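Side-chain contacts in neurotoxin (Clostridium botulinum, PDB 2QN0), which acts as the zinc-dependent light-chain protease of botulinum neurotoxin type C1 and cleaves the SNARE proteins syntaxin and SNAP-25: residues I192-R197 with M228-H233; A234-Y239 with I270-G275; F37-N42 with E89-F94. One frame throughout, in Å; residues are numbered along the deposited sequence.

Contact 1. Residues I192-R197 with M228-H233. With ZN (zinc ion), chain B.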
loop_
_atom_site.group_PDB
_atom_site.type_symbol
_atom_site.label_atom_id
_atom_site.label_comp_id
_atom_site.label_asym_id
_atom_site.label_seq_id
_atom_site.Cartn_x
_atom_site.Cartn_y
_atom_site.Cartn_z
ATOM N N ILE A 192 0.350 -5.156 1.794
ATOM C CA ILE A 192 -0.476 -4.689 0.688
ATOM C C ILE A 192 -0.701 -5.870 -0.255
ATOM O O ILE A 192 0.259 -6.407 -0.801
ATOM C CB ILE A 192 0.238 -3.566 -0.107
ATOM C CG1 ILE A 192 0.409 -2.322 0.772
ATOM C CG2 ILE A 192 -0.559 -3.230 -1.371
ATOM C CD1 ILE A 192 1.193 -1.193 0.099
ATOM N N SER A 193 -1.957 -6.274 -0.431
ATOM C CA SER A 193 -2.297 -7.392 -1.322
ATOM C C SER A 193 -2.910 -6.763 -2.564
ATOM O O SER A 193 -3.945 -6.089 -2.491
ATOM C CB SER A 193 -3.279 -8.333 -0.629
ATOM O OG SER A 193 -2.701 -8.834 0.565
ATOM N N ILE A 194 -2.295 -7.013 -3.716
ATOM C CA ILE A 194 -2.735 -6.345 -4.927
ATOM C C ILE A 194 -2.189 -6.959 -6.215
ATOM O O ILE A 194 -1.238 -7.740 -6.194
ATOM C CB ILE A 194 -2.219 -4.890 -4.851
ATOM C CG1 ILE A 194 -2.716 -4.043 -6.018
ATOM C CG2 ILE A 194 -0.685 -4.913 -4.842
ATOM C CD1 ILE A 194 -2.264 -2.591 -5.918
ATOM N N SER A 195 -2.818 -6.595 -7.329
ATOM C CA SER A 195 -2.361 -6.988 -8.659
ATOM C C SER A 195 -2.729 -5.800 -9.537
ATOM O O SER A 195 -3.823 -5.741 -10.093
ATOM C CB SER A 195 -3.054 -8.240 -9.177
ATOM O OG SER A 195 -2.490 -8.576 -10.438
ATOM N N PRO A 196 -1.811 -4.831 -9.664
ATOM C CA PRO A 196 -2.025 -3.623 -10.463
ATOM C C PRO A 196 -2.418 -3.805 -11.925
ATOM O O PRO A 196 -3.045 -2.913 -12.494
ATOM C CB PRO A 196 -0.705 -2.868 -10.315
ATOM C CG PRO A 196 -0.212 -3.300 -8.969
ATOM C CD PRO A 196 -0.503 -4.782 -8.987
ATOM N N ARG A 197 -2.069 -4.936 -12.542
ATOM C CA ARG A 197 -2.425 -5.106 -13.952
ATOM C C ARG A 197 -3.921 -5.298 -14.174
ATOM O O ARG A 197 -4.394 -5.238 -15.306
ATOM C CB ARG A 197 -1.635 -6.251 -14.609
ATOM C CG ARG A 197 -2.148 -7.657 -14.393
ATOM C CD ARG A 197 -1.404 -8.607 -15.343
ATOM N NE ARG A 197 -1.709 -10.017 -15.111
ATOM C CZ ARG A 197 -2.823 -10.625 -15.510
ATOM N NH1 ARG A 197 -3.751 -9.951 -16.170
ATOM N NH2 ARG A 197 -3.008 -11.912 -15.244
ATOM N N MET A 228 0.062 3.119 -5.938
ATOM C CA MET A 228 0.368 4.285 -5.108
ATOM C C MET A 228 -0.762 4.569 -4.126
ATOM O O MET A 228 -0.518 5.034 -3.015
ATOM C CB MET A 228 0.638 5.513 -5.977
ATOM C CG MET A 228 1.991 5.452 -6.689
ATOM S SD MET A 228 2.329 6.878 -7.726
ATOM C CE MET A 228 3.065 8.000 -6.538
ATOM N N HIS A 229 -1.997 4.292 -4.535
ATOM C CA HIS A 229 -3.139 4.496 -3.647
ATOM C C HIS A 229 -2.932 3.648 -2.390
ATOM O O HIS A 229 -3.109 4.134 -1.268
ATOM C CB HIS A 229 -4.442 4.088 -4.343
ATOM C CG HIS A 229 -5.637 4.097 -3.440
ATOM N ND1 HIS A 229 -6.586 5.096 -3.470
ATOM C CD2 HIS A 229 -6.032 3.231 -2.476
ATOM C CE1 HIS A 229 -7.517 4.843 -2.567
ATOM N NE2 HIS A 229 -7.204 3.718 -1.950
ATOM N N GLU A 230 -2.550 2.382 -2.566
ATOM C CA GLU A 230 -2.320 1.515 -1.414
ATOM C C GLU A 230 -1.085 1.969 -0.635
ATOM O O GLU A 230 -1.037 1.838 0.590
ATOM C CB GLU A 230 -2.151 0.047 -1.844
ATOM C CG GLU A 230 -3.396 -0.594 -2.477
ATOM C CD GLU A 230 -4.669 -0.405 -1.654
ATOM O OE1 GLU A 230 -4.632 -0.589 -0.416
ATOM O OE2 GLU A 230 -5.715 -0.088 -2.255
ATOM N N LEU A 231 -0.083 2.501 -1.331
ATOM C CA LEU A 231 1.114 2.982 -0.641
ATOM C C LEU A 231 0.733 4.142 0.285
ATOM O O LEU A 231 1.407 4.399 1.283
ATOM C CB LEU A 231 2.188 3.428 -1.645
ATOM C CG LEU A 231 2.805 2.303 -2.496
ATOM C CD1 LEU A 231 3.864 2.892 -3.431
ATOM C CD2 LEU A 231 3.436 1.242 -1.590
ATOM N N ASN A 232 -0.348 4.846 -0.045
ATOM C CA ASN A 232 -0.796 5.944 0.813
ATOM C C ASN A 232 -1.331 5.369 2.119
ATOM O O ASN A 232 -1.109 5.937 3.189
ATOM C CB ASN A 232 -1.870 6.782 0.117
ATOM C CG ASN A 232 -1.309 7.582 -1.041
ATOM O OD1 ASN A 232 -0.102 7.819 -1.111
ATOM N ND2 ASN A 232 -2.179 8.014 -1.946
ATOM N N HIS A 233 -2.056 4.256 2.041
ATOM C CA HIS A 233 -2.551 3.624 3.260
ATOM C C HIS A 233 -1.335 3.209 4.086
ATOM O O HIS A 233 -1.322 3.355 5.309
ATOM C CB HIS A 233 -3.395 2.387 2.945
ATOM C CG HIS A 233 -4.749 2.705 2.396
ATOM N ND1 HIS A 233 -5.635 3.546 3.041
ATOM C CD2 HIS A 233 -5.383 2.277 1.279
ATOM C CE1 HIS A 233 -6.756 3.618 2.346
ATOM N NE2 HIS A 233 -6.628 2.857 1.273
HETATM ZN ZN ZN B . -7.894 2.555 -0.346
HETATM O O HOH W 1 -7.825 0.556 -0.922
#

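Contact 2. Residues A234-Y239 with I270-G275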
loop_
_atom_site.group_PDB
_atom_site.type_symbol
_atom_site.label_atom_id
_atom_site.label_comp_id
_atom_site.label_asym_id
_atom_site.label_seq_id
_atom_site.Cartn_x
_atom_site.Cartn_y
_atom_site.Cartn_z
ATOM N N ALA A 234 -0.308 2.696 3.407
ATOM C CA ALA A 234 0.914 2.265 4.091
ATOM C C ALA A 234 1.603 3.443 4.766
ATOM O O ALA A 234 2.191 3.293 5.841
ATOM C CB ALA A 234 1.873 1.588 3.099
ATOM N N MET A 235 1.546 4.613 4.134
ATOM C CA MET A 235 2.147 5.809 4.721
ATOM C C MET A 235 1.419 6.155 6.019
ATOM O O MET A 235 2.045 6.435 7.044
ATOM C CB MET A 235 2.054 6.987 3.747
ATOM C CG MET A 235 3.070 6.946 2.620
ATOM S SD MET A 235 4.729 7.422 3.175
ATOM C CE MET A 235 4.696 9.179 2.860
ATOM N N HIS A 236 0.090 6.134 5.976
ATOM C CA HIS A 236 -0.697 6.443 7.164
ATOM C C HIS A 236 -0.375 5.441 8.270
ATOM O O HIS A 236 -0.241 5.816 9.439
ATOM C CB HIS A 236 -2.190 6.388 6.838
ATOM C CG HIS A 236 -2.594 7.279 5.705
ATOM N ND1 HIS A 236 -3.753 7.083 4.986
ATOM C CD2 HIS A 236 -1.998 8.370 5.170
ATOM C CE1 HIS A 236 -3.851 8.015 4.054
ATOM N NE2 HIS A 236 -2.800 8.808 4.145
ATOM N N ASN A 237 -0.240 4.169 7.895
ATOM C CA ASN A 237 0.062 3.104 8.854
ATOM C C ASN A 237 1.461 3.223 9.452
ATOM O O ASN A 237 1.659 2.971 10.637
ATOM C CB ASN A 237 -0.059 1.722 8.199
ATOM C CG ASN A 237 -1.480 1.375 7.806
ATOM O OD1 ASN A 237 -2.438 1.869 8.395
ATOM N ND2 ASN A 237 -1.622 0.498 6.815
ATOM N N LEU A 238 2.429 3.580 8.619
ATOM C CA LEU A 238 3.805 3.719 9.072
ATOM C C LEU A 238 3.966 4.872 10.059
ATOM O O LEU A 238 4.680 4.752 11.053
ATOM C CB LEU A 238 4.728 3.946 7.873
ATOM C CG LEU A 238 6.202 4.216 8.193
ATOM C CD1 LEU A 238 6.768 3.077 9.048
ATOM C CD2 LEU A 238 6.985 4.363 6.889
ATOM N N TYR A 239 3.301 5.989 9.777
ATOM C CA TYR A 239 3.398 7.163 10.637
ATOM C C TYR A 239 2.377 7.193 11.772
ATOM O O TYR A 239 2.286 8.172 12.518
ATOM C CB TYR A 239 3.316 8.424 9.780
ATOM C CG TYR A 239 4.573 8.622 8.963
ATOM C CD1 TYR A 239 5.702 9.223 9.522
ATOM C CD2 TYR A 239 4.661 8.143 7.656
ATOM C CE1 TYR A 239 6.890 9.339 8.802
ATOM C CE2 TYR A 239 5.843 8.253 6.928
ATOM C CZ TYR A 239 6.951 8.850 7.506
ATOM O OH TYR A 239 8.120 8.951 6.788
ATOM N N ILE A 270 -10.945 8.263 1.870
ATOM C CA ILE A 270 -11.019 9.657 1.469
ATOM C C ILE A 270 -9.633 10.303 1.494
ATOM O O ILE A 270 -9.278 11.061 0.590
ATOM C CB ILE A 270 -11.998 10.441 2.385
ATOM C CG1 ILE A 270 -13.433 9.971 2.113
ATOM C CG2 ILE A 270 -11.871 11.946 2.139
ATOM C CD1 ILE A 270 -14.493 10.658 2.964
ATOM N N TYR A 271 -8.843 10.008 2.521
ATOM C CA TYR A 271 -7.504 10.580 2.595
ATOM C C TYR A 271 -6.557 9.955 1.575
ATOM O O TYR A 271 -5.743 10.652 0.971
ATOM C CB TYR A 271 -6.924 10.432 4.000
ATOM C CG TYR A 271 -7.346 11.550 4.935
ATOM C CD1 TYR A 271 -7.308 12.883 4.518
ATOM C CD2 TYR A 271 -7.754 11.279 6.239
ATOM C CE1 TYR A 271 -7.667 13.924 5.387
ATOM C CE2 TYR A 271 -8.112 12.309 7.112
ATOM C CZ TYR A 271 -8.064 13.624 6.680
ATOM O OH TYR A 271 -8.400 14.635 7.552
ATOM N N ALA A 272 -6.662 8.645 1.380
ATOM C CA ALA A 272 -5.801 7.967 0.409
ATOM C C ALA A 272 -6.063 8.511 -1.001
ATOM O O ALA A 272 -5.138 8.668 -1.805
ATOM C CB ALA A 272 -6.050 6.463 0.449
ATOM N N PHE A 273 -7.327 8.803 -1.300
ATOM C CA PHE A 273 -7.679 9.339 -2.610
ATOM C C PHE A 273 -7.324 10.824 -2.675
ATOM O O PHE A 273 -6.658 11.271 -3.608
ATOM C CB PHE A 273 -9.173 9.151 -2.897
ATOM C CG PHE A 273 -9.567 9.583 -4.280
ATOM C CD1 PHE A 273 -9.229 8.807 -5.388
ATOM C CD2 PHE A 273 -10.206 10.802 -4.484
ATOM C CE1 PHE A 273 -9.519 9.248 -6.683
ATOM C CE2 PHE A 273 -10.500 11.253 -5.775
ATOM C CZ PHE A 273 -10.154 10.471 -6.875
ATOM N N GLY A 274 -7.781 11.588 -1.686
ATOM C CA GLY A 274 -7.466 13.005 -1.644
ATOM C C GLY A 274 -8.323 13.907 -2.513
ATOM O O GLY A 274 -9.393 13.519 -2.976
ATOM N N GLY A 275 -7.838 15.123 -2.737
ATOM C CA GLY A 275 -8.578 16.076 -3.549
ATOM C C GLY A 275 -9.757 16.675 -2.796
ATOM O O GLY A 275 -9.817 16.587 -1.573
HETATM O O HOH W 2 -3.164 10.088 1.661
#

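Contact 3. Residues F37-N42 with E89-F94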
loop_
_atom_site.group_PDB
_atom_site.type_symbol
_atom_site.label_atom_id
_atom_site.label_comp_id
_atom_site.label_asym_id
_atom_site.label_seq_id
_atom_site.Cartn_x
_atom_site.Cartn_y
_atom_site.Cartn_z
ATOM N N PHE A 37 11.435 -10.948 -1.862
ATOM C CA PHE A 37 12.435 -10.132 -2.546
ATOM C C PHE A 37 12.399 -8.686 -2.051
ATOM O O PHE A 37 11.326 -8.098 -1.921
ATOM C CB PHE A 37 12.158 -10.150 -4.049
ATOM C CG PHE A 37 11.999 -11.533 -4.616
ATOM C CD1 PHE A 37 13.053 -12.151 -5.286
ATOM C CD2 PHE A 37 10.809 -12.233 -4.446
ATOM C CE1 PHE A 37 12.921 -13.451 -5.778
ATOM C CE2 PHE A 37 10.665 -13.533 -4.931
ATOM C CZ PHE A 37 11.730 -14.143 -5.600
ATOM N N ARG A 38 13.570 -8.112 -1.790
ATOM C CA ARG A 38 13.645 -6.733 -1.307
ATOM C C ARG A 38 13.639 -5.751 -2.478
ATOM O O ARG A 38 14.602 -5.681 -3.245
ATOM C CB ARG A 38 14.919 -6.532 -0.469
ATOM C CG ARG A 38 15.002 -5.177 0.251
ATOM C CD ARG A 38 16.453 -4.802 0.594
ATOM N NE ARG A 38 17.107 -5.768 1.477
ATOM C CZ ARG A 38 17.011 -5.767 2.806
ATOM N NH1 ARG A 38 16.284 -4.845 3.424
ATOM N NH2 ARG A 38 17.650 -6.688 3.517
ATOM N N ILE A 39 12.549 -5.001 -2.623
ATOM C CA ILE A 39 12.438 -4.019 -3.698
ATOM C C ILE A 39 13.481 -2.933 -3.457
ATOM O O ILE A 39 14.262 -2.585 -4.344
ATOM C CB ILE A 39 11.020 -3.387 -3.731
ATOM C CG1 ILE A 39 9.982 -4.476 -4.014
ATOM C CG2 ILE A 39 10.960 -2.282 -4.782
ATOM C CD1 ILE A 39 8.547 -3.979 -4.046
ATOM N N THR A 40 13.478 -2.396 -2.242
ATOM C CA THR A 40 14.440 -1.381 -1.834
ATOM C C THR A 40 14.241 -1.125 -0.346
ATOM O O THR A 40 13.116 -1.144 0.147
ATOM C CB THR A 40 14.271 -0.061 -2.625
ATOM O OG1 THR A 40 15.322 0.844 -2.263
ATOM C CG2 THR A 40 12.928 0.590 -2.329
ATOM N N GLY A 41 15.335 -0.918 0.377
ATOM C CA GLY A 41 15.224 -0.672 1.803
ATOM C C GLY A 41 14.354 -1.678 2.536
ATOM O O GLY A 41 14.542 -2.892 2.411
ATOM N N ASN A 42 13.378 -1.174 3.287
ATOM C CA ASN A 42 12.503 -2.032 4.068
ATOM C C ASN A 42 11.188 -2.406 3.382
ATOM O O ASN A 42 10.215 -2.758 4.044
ATOM C CB ASN A 42 12.229 -1.372 5.421
ATOM C CG ASN A 42 13.510 -1.094 6.202
ATOM O OD1 ASN A 42 13.660 -0.037 6.813
ATOM N ND2 ASN A 42 14.433 -2.050 6.188
ATOM N N GLU A 89 6.337 -7.190 -12.688
ATOM C CA GLU A 89 5.364 -6.117 -12.876
ATOM C C GLU A 89 5.485 -5.127 -11.717
ATOM O O GLU A 89 5.510 -3.915 -11.923
ATOM C CB GLU A 89 3.939 -6.685 -12.937
ATOM C CG GLU A 89 3.671 -7.544 -14.179
ATOM C CD GLU A 89 2.313 -8.225 -14.157
ATOM O OE1 GLU A 89 1.802 -8.505 -13.053
ATOM O OE2 GLU A 89 1.764 -8.503 -15.248
ATOM N N ILE A 90 5.565 -5.648 -10.497
ATOM C CA ILE A 90 5.687 -4.791 -9.323
ATOM C C ILE A 90 6.966 -3.959 -9.411
ATOM O O ILE A 90 6.960 -2.757 -9.146
ATOM C CB ILE A 90 5.708 -5.626 -8.021
ATOM C CG1 ILE A 90 4.365 -6.341 -7.834
ATOM C CG2 ILE A 90 5.994 -4.720 -6.815
ATOM C CD1 ILE A 90 3.166 -5.398 -7.712
ATOM N N ILE A 91 8.068 -4.600 -9.788
ATOM C CA ILE A 91 9.341 -3.901 -9.913
ATOM C C ILE A 91 9.247 -2.776 -10.940
ATOM O O ILE A 91 9.683 -1.649 -10.688
ATOM C CB ILE A 91 10.482 -4.877 -10.329
ATOM C CG1 ILE A 91 10.776 -5.844 -9.183
ATOM C CG2 ILE A 91 11.734 -4.095 -10.722
ATOM C CD1 ILE A 91 11.104 -5.163 -7.867
ATOM N N LYS A 92 8.668 -3.074 -12.099
ATOM C CA LYS A 92 8.550 -2.065 -13.143
ATOM C C LYS A 92 7.706 -0.887 -12.663
ATOM O O LYS A 92 8.024 0.269 -12.941
ATOM C CB LYS A 92 7.932 -2.667 -14.409
ATOM C CG LYS A 92 7.913 -1.707 -15.593
ATOM C CD LYS A 92 7.486 -2.418 -16.870
ATOM C CE LYS A 92 7.596 -1.497 -18.076
ATOM N NZ LYS A 92 7.269 -2.224 -19.336
ATOM N N LEU A 93 6.636 -1.179 -11.931
ATOM C CA LEU A 93 5.778 -0.111 -11.433
ATOM C C LEU A 93 6.525 0.774 -10.436
ATOM O O LEU A 93 6.359 1.992 -10.443
ATOM C CB LEU A 93 4.512 -0.703 -10.802
ATOM C CG LEU A 93 3.626 -1.418 -11.828
ATOM C CD1 LEU A 93 2.450 -2.074 -11.125
ATOM C CD2 LEU A 93 3.135 -0.418 -12.875
ATOM N N PHE A 94 7.355 0.176 -9.584
ATOM C CA PHE A 94 8.109 0.987 -8.635
ATOM C C PHE A 94 9.077 1.898 -9.379
ATOM O O PHE A 94 9.302 3.032 -8.971
ATOM C CB PHE A 94 8.864 0.117 -7.628
ATOM C CG PHE A 94 8.104 -0.117 -6.348
ATOM C CD1 PHE A 94 7.104 -1.079 -6.280
ATOM C CD2 PHE A 94 8.364 0.660 -5.222
ATOM C CE1 PHE A 94 6.368 -1.265 -5.111
ATOM C CE2 PHE A 94 7.634 0.485 -4.047
ATOM C CZ PHE A 94 6.633 -0.482 -3.992
#

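Contact 1. Residues I192-R197 with M228-H233
Ile-192, on strand 190-193, and Glu-230, on helix 223-238, mark the closest approach of the two backbones, with their CA atoms 6.8 Å apart. Both side chains leave the main chain toward the opposing segment, and the branches of the isoleucine divide the work. Its CG2 methyl, 3.7 Å from Glu-230 CB, lies against the root of the glutamate, while CG1 carries CD1 further along the helix to meet CD2 of Leu-231, also at 3.7 Å. CG1 stands beside the backbone N (chi1 -65°), an orientation that sends the two arms to neighbouring helix residues. Ile-194 adds a looser touch, its CD1 4.1 Å from Glu-230 CG.

Within the Glu-230 side chain, these methyls meet the aliphatic part. Bent at chi2 (-50°), the chain lifts its carboxylate off the apolar layer toward the zinc ion. OE2 accepts a hydrogen bond of 2.6 Å from a water, which in turn binds the zinc at 2.1 Å. OE2 itself stays 3.9 Å from the metal and is no ligand; OE1 is hydrogen-bonded to Thr-170, so both oxygens are held and the rotation of the carboxylate is fixed. One turn apart on the helix, His-229 and His-233 each bind the zinc through NE2, and Glu-269 completes the site with the water. On the far side of its ring from the metal, ND1 of His-229 is hydrogen-bonded to Glu-360, a second-shell restraint on that ring.

The helix thus carries an HExxH zinc-binding motif. Apolar on its stem and polar at its tip, Glu-230 is steadied against the sheet while holding the metal-bound water, a position consistent with the role of the equivalent glutamate in zinc peptidases, which activates that water for attack on the peptide bond.

Contact 2. Residues A234-Y239 with I270-G275
His-236 reaches from helix 223-238 to helix 267-273 with the CE1 corner of its imidazole. That atom lies 3.9 Å from CB of Tyr-271 and equally far, 3.9 Å, from the backbone N of Ala-272. The Ala-272 nitrogen sits at the ring edge, near its plane, whereas the tyrosine methylene approaches obliquely. The two side chains cross at about a right angle, and beyond CB the phenol ring of Tyr-271 is carried away to lean on Thr-355 of helix 344-357.

A water bridges the two segments beside this packing. It lies in the imidazole plane, 2.8 Å from NE2 of His-236, and donates to O of Tyr-271 over 2.7 Å, tying the histidine to the main chain of its neighbour. NE2 has a further, weak hydrogen bond with Leu-354 O. With CG beside the backbone N (chi1 -56°), the imidazole projects across an interval of 8.6 Å between the CA atoms of His-236 and Ala-272.

Further out, each helix has its own fastenings. Asn-237 is hydrogen-bonded to Ser-190 and Met-235 packs on helix 101-112, both on the same turn as His-236. Helix 267-273 ends at Phe-273, and Gly-274 then takes a positive phi of 82°; its N still bonds to Ile-270 O. Next to it, Ala-272 and Phe-273 form backbone hydrogen bonds with Glu-360 and Phe-361.

The first helix bears both zinc-binding histidines and the second the metal-binding Glu-269, so His-236 and its water link the two helices further from the metal than Ala-272. Such a pairing, an HExxH helix with a glutamate ligand from a later helix, is characteristic of the gluzincin zinc peptidases.

Contact 3. Residues F37-N42 with E89-F94
Ile-39 is the bump of this contact, pressed into a hollow that Ile-90, Ile-91 and Phe-94 form on helix 80-97. Its CD1 methyl goes deepest. It sits over one face of the Phe-94 ring, 4.0 Å from the centroid and 26° off the normal, a CH-pi contact offset toward the rim, with CE1 the nearest ring atom at 3.6 Å. The same methyl touches CG2 of Ile-90 at 3.8 Å, so one wall of its seat is aromatic and another aliphatic. Over the other end of the ring lies CG2, 3.9 Å from Phe-94 CG, while the Ile-39 and Ile-91 side chains run past each other in opposite directions, CG1 of Ile-39 being 4.1 Å from CD1 of Ile-91. CG2 stands anti to the backbone N, and this rotamer lets both methyls of Ile-39 rest on a single phenyl ring. Around that ring, Ile-43, Ile-107 and Leu-227 continue the apolar packing.

The chain turns a corner at Ile-39, and Arg-38 NH1 donates a hydrogen bond to Gly-41 O (2.8 Å) across the bend. Ile-39 and Thr-40 both face Ile-43, a classic beta bulge; this bulged turn between neighbouring strands 34-38 and 43-46 of the large mixed sheet packs on helix 80-97.

Overall arrangement
Contacts 1 and 2 use consecutive parts of helix 223-238, their centres 12 Å apart; contact 1 holds two zinc ligands, and contact 2 borders the site through Ala-272. CB of Ala-272 lies 3.5 Å from CE1 of the zinc ligand His-233, and Asn-232 ND2 is probably hydrogen-bonded to Ala-272 O at 3.0 Å. Contact 3, also 12 Å from contact 1 between centres, joins it on the side away from the metal: CB of Pro-196 rests 3.4 Å from CD1 of Leu-93. Contacts 2 and 3 do not touch; their nearest atoms are about 8 Å apart. Helix 80-97 and the sheet both pack on the HExxH helix, and helix 267-273 lies across the metal from it.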